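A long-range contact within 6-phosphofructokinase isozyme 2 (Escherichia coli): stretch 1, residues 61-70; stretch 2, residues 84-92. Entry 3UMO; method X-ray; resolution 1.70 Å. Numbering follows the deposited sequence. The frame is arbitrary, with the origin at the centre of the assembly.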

# COMPACT_ATOMS: atom_id res chain seq x y z
N ALA A 61 -35.87 -4.51 1.33
CA ALA A 61 -35.40 -3.24 0.80
C ALA A 61 -35.95 -2.10 1.67
O ALA A 61 -37.11 -2.13 2.08
N GLY A 62 -35.11 -1.11 1.93
CA GLY A 62 -35.51 -0.00 2.78
C GLY A 62 -34.98 1.33 2.31
O GLY A 62 -33.84 1.44 1.85
N GLY A 63 -35.82 2.36 2.42
CA GLY A 63 -35.41 3.71 2.08
C GLY A 63 -35.17 3.93 0.60
O GLY A 63 -35.48 3.08 -0.24
N ALA A 64 -34.61 5.09 0.28
CA ALA A 64 -34.36 5.48 -1.10
C ALA A 64 -33.28 4.62 -1.75
O ALA A 64 -33.29 4.41 -2.96
N THR A 65 -32.35 4.13 -0.94
CA THR A 65 -31.32 3.23 -1.45
C THR A 65 -31.94 1.91 -1.87
O THR A 65 -31.58 1.35 -2.90
N GLY A 66 -32.88 1.42 -1.06
CA GLY A 66 -33.62 0.22 -1.40
C GLY A 66 -34.46 0.41 -2.66
O GLY A 66 -34.55 -0.50 -3.49
N GLU A 67 -35.06 1.58 -2.80
CA GLU A 67 -35.85 1.88 -3.99
C GLU A 67 -34.97 1.83 -5.24
O GLU A 67 -35.39 1.32 -6.28
N HIS A 68 -33.76 2.36 -5.12
CA HIS A 68 -32.85 2.40 -6.25
C HIS A 68 -32.38 1.00 -6.60
O HIS A 68 -32.24 0.66 -7.78
N LEU A 69 -32.12 0.20 -5.57
CA LEU A 69 -31.75 -1.20 -5.77
C LEU A 69 -32.83 -1.94 -6.58
O LEU A 69 -32.52 -2.65 -7.55
N VAL A 70 -34.08 -1.75 -6.18
CA VAL A 70 -35.21 -2.36 -6.87
C VAL A 70 -35.30 -1.87 -8.32
O VAL A 70 -35.56 -2.65 -9.24
N GLU A 84 -40.61 -4.55 2.57
CA GLU A 84 -40.14 -3.23 2.97
C GLU A 84 -39.60 -3.30 4.39
O GLU A 84 -40.28 -3.78 5.29
N ALA A 85 -38.37 -2.84 4.58
CA ALA A 85 -37.74 -2.89 5.90
C ALA A 85 -37.55 -1.49 6.46
O ALA A 85 -37.41 -0.52 5.71
N LYS A 86 -37.54 -1.39 7.79
CA LYS A 86 -37.41 -0.11 8.47
C LYS A 86 -36.01 0.49 8.28
O LYS A 86 -35.88 1.69 8.03
N ASP A 87 -34.99 -0.34 8.41
CA ASP A 87 -33.60 0.10 8.28
C ASP A 87 -33.23 0.20 6.80
O ASP A 87 -33.49 -0.72 6.02
N TRP A 88 -32.62 1.32 6.41
CA TRP A 88 -32.36 1.57 4.99
C TRP A 88 -31.28 0.65 4.40
O TRP A 88 -30.30 0.31 5.07
N THR A 89 -31.47 0.28 3.14
CA THR A 89 -30.54 -0.61 2.44
C THR A 89 -29.12 -0.04 2.45
O THR A 89 -28.90 1.10 2.02
N ARG A 90 -28.18 -0.83 2.97
CA ARG A 90 -26.80 -0.39 3.17
C ARG A 90 -25.98 -0.42 1.88
O ARG A 90 -26.38 -1.04 0.89
N GLN A 91 -24.84 0.26 1.90
CA GLN A 91 -24.00 0.41 0.71
C GLN A 91 -22.59 -0.09 0.93
O GLN A 91 -21.94 0.28 1.92
N ASN A 92 -22.10 -0.93 0.02
CA ASN A 92 -20.68 -1.27 0.00
C ASN A 92 -19.96 -0.40 -1.03
O ASN A 92 -20.60 0.18 -1.90

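The hydroxyl of Thr-89 is packed against two glycines, Gly-62 and Gly-66. Its CB points toward stretch 1, and chi1 is m (-65°). OG1 of Thr-89 accepts a hydrogen bond from Gly-62 N at 3.0 Å. Thr-89 OG1 also lies 3.3 Å from Gly-66 CA and 3.6 Å from Ala-61 CA. There is no room for a side chain at Gly-66: an ideal CB would be 2.9 Å from Thr-89 OG1 and 2.4 Å from Gly-62 N. Gly-62 is equally confined, since a CB there would come within 2.4 Å of Asp-87 O. The methyl of Thr-89 makes a looser apolar contact, with CG2 4.1 Å from Leu-69 CD2. Leu-69 also points toward stretch 2, with chi1 t and chi2 p.

Thr-65 is the second threonine directed across the contact. Its chi1 is p (48°). Thr-65 OG1 donates to Thr-89 O at 2.7 Å. Thr-89 N in turn donates to Gly-62 O at 2.9 Å, so the backbone of Thr-89 is held at both its N and its O. Thr-65 OG1 also lies at the edge of the Trp-88 ring, 3.8 Å from CD1. Trp-88 has chi1 p, and the end of its side chain leads away from stretch 1. Gln-91 starts sideways, but its end comes nearer: OE1 is 3.9 Å from Thr-65 CG2.

Ala-61 pairs with Glu-84 in a parallel bridge. Their side chains lie on the same face, and Ala-85 N donates to Ala-61 O at 2.9 Å. Two waters extend the polar contact at Gly-63 N. Water 2 accepts from Gly-63 N at 3.0 Å and donates to Glu-84 OE2 at 2.9 Å. Water 1 donates to Ala-85 O at 2.6 Å; its bond from Gly-63 N, at 3.3 Å, is weak.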

# COMPACT_ATOMS: atom_id res chain seq x y z
CB ALA A 61 -35.85 -3.07 -0.63
CB ALA A 64 -33.97 6.95 -1.18
CB THR A 65 -30.19 3.00 -0.42
OG1 THR A 65 -30.76 2.68 0.86
CG2 THR A 65 -29.34 4.24 -0.29
CB GLU A 67 -36.51 3.27 -3.89
CG GLU A 67 -37.64 3.38 -2.89
CD GLU A 67 -38.29 4.75 -2.90
OE1 GLU A 67 -38.36 5.39 -1.83
OE2 GLU A 67 -38.72 5.20 -3.99
CB HIS A 68 -31.66 3.32 -5.97
CG HIS A 68 -30.93 3.75 -7.21
ND1 HIS A 68 -31.58 4.31 -8.29
CD2 HIS A 68 -29.63 3.67 -7.55
CE1 HIS A 68 -30.70 4.58 -9.23
NE2 HIS A 68 -29.50 4.20 -8.81
CB LEU A 69 -31.55 -1.89 -4.41
CG LEU A 69 -31.32 -3.41 -4.42
CD1 LEU A 69 -30.06 -3.74 -5.20
CD2 LEU A 69 -31.22 -3.96 -3.00
CB VAL A 70 -36.53 -2.06 -6.13
CG1 VAL A 70 -37.73 -2.51 -6.95
CG2 VAL A 70 -36.52 -2.76 -4.77
CB GLU A 84 -41.27 -2.20 2.86
CG GLU A 84 -40.78 -0.77 2.80
CD GLU A 84 -41.78 0.16 2.16
OE1 GLU A 84 -42.97 -0.22 2.07
OE2 GLU A 84 -41.38 1.26 1.73
CB ALA A 85 -36.41 -3.63 5.83
CB LYS A 86 -37.73 -0.24 9.96
CG LYS A 86 -39.17 -0.64 10.24
CD LYS A 86 -40.10 0.57 10.24
CE LYS A 86 -41.56 0.17 10.36
NZ LYS A 86 -42.10 -0.40 9.08
CB ASP A 87 -32.68 -0.88 9.01
CG ASP A 87 -31.32 -0.27 9.35
OD1 ASP A 87 -31.16 0.97 9.25
OD2 ASP A 87 -30.41 -1.05 9.72
CB TRP A 88 -32.01 3.05 4.75
CG TRP A 88 -30.59 3.42 5.11
CD1 TRP A 88 -29.46 3.23 4.36
CD2 TRP A 88 -30.16 4.07 6.32
NE1 TRP A 88 -28.36 3.71 5.03
CE2 TRP A 88 -28.76 4.23 6.23
CE3 TRP A 88 -30.83 4.52 7.46
CZ2 TRP A 88 -28.02 4.82 7.25
CZ3 TRP A 88 -30.09 5.11 8.47
CH2 TRP A 88 -28.70 5.26 8.36
CB THR A 89 -31.01 -0.85 0.98
OG1 THR A 89 -32.25 -1.57 1.01
CG2 THR A 89 -29.97 -1.66 0.19
CB ARG A 90 -26.11 -1.24 4.24
CG ARG A 90 -26.68 -1.05 5.64
CD ARG A 90 -26.55 0.39 6.10
NE ARG A 90 -26.74 0.54 7.55
CZ ARG A 90 -27.88 0.91 8.12
NH1 ARG A 90 -27.95 1.02 9.44
NH2 ARG A 90 -28.95 1.17 7.38
CB GLN A 91 -23.92 1.89 0.32
CG GLN A 91 -25.26 2.59 0.13
CD GLN A 91 -25.16 3.74 -0.86
OE1 GLN A 91 -25.51 4.88 -0.55
NE2 GLN A 91 -24.67 3.45 -2.06
CB ASN A 92 -20.45 -2.76 -0.28
CG ASN A 92 -20.96 -3.64 0.83
OD1 ASN A 92 -20.99 -3.23 1.99
ND2 ASN A 92 -21.38 -4.85 0.49
O HOH W 1 -37.82 1.98 5.02
O HOH W 2 -38.81 1.94 2.81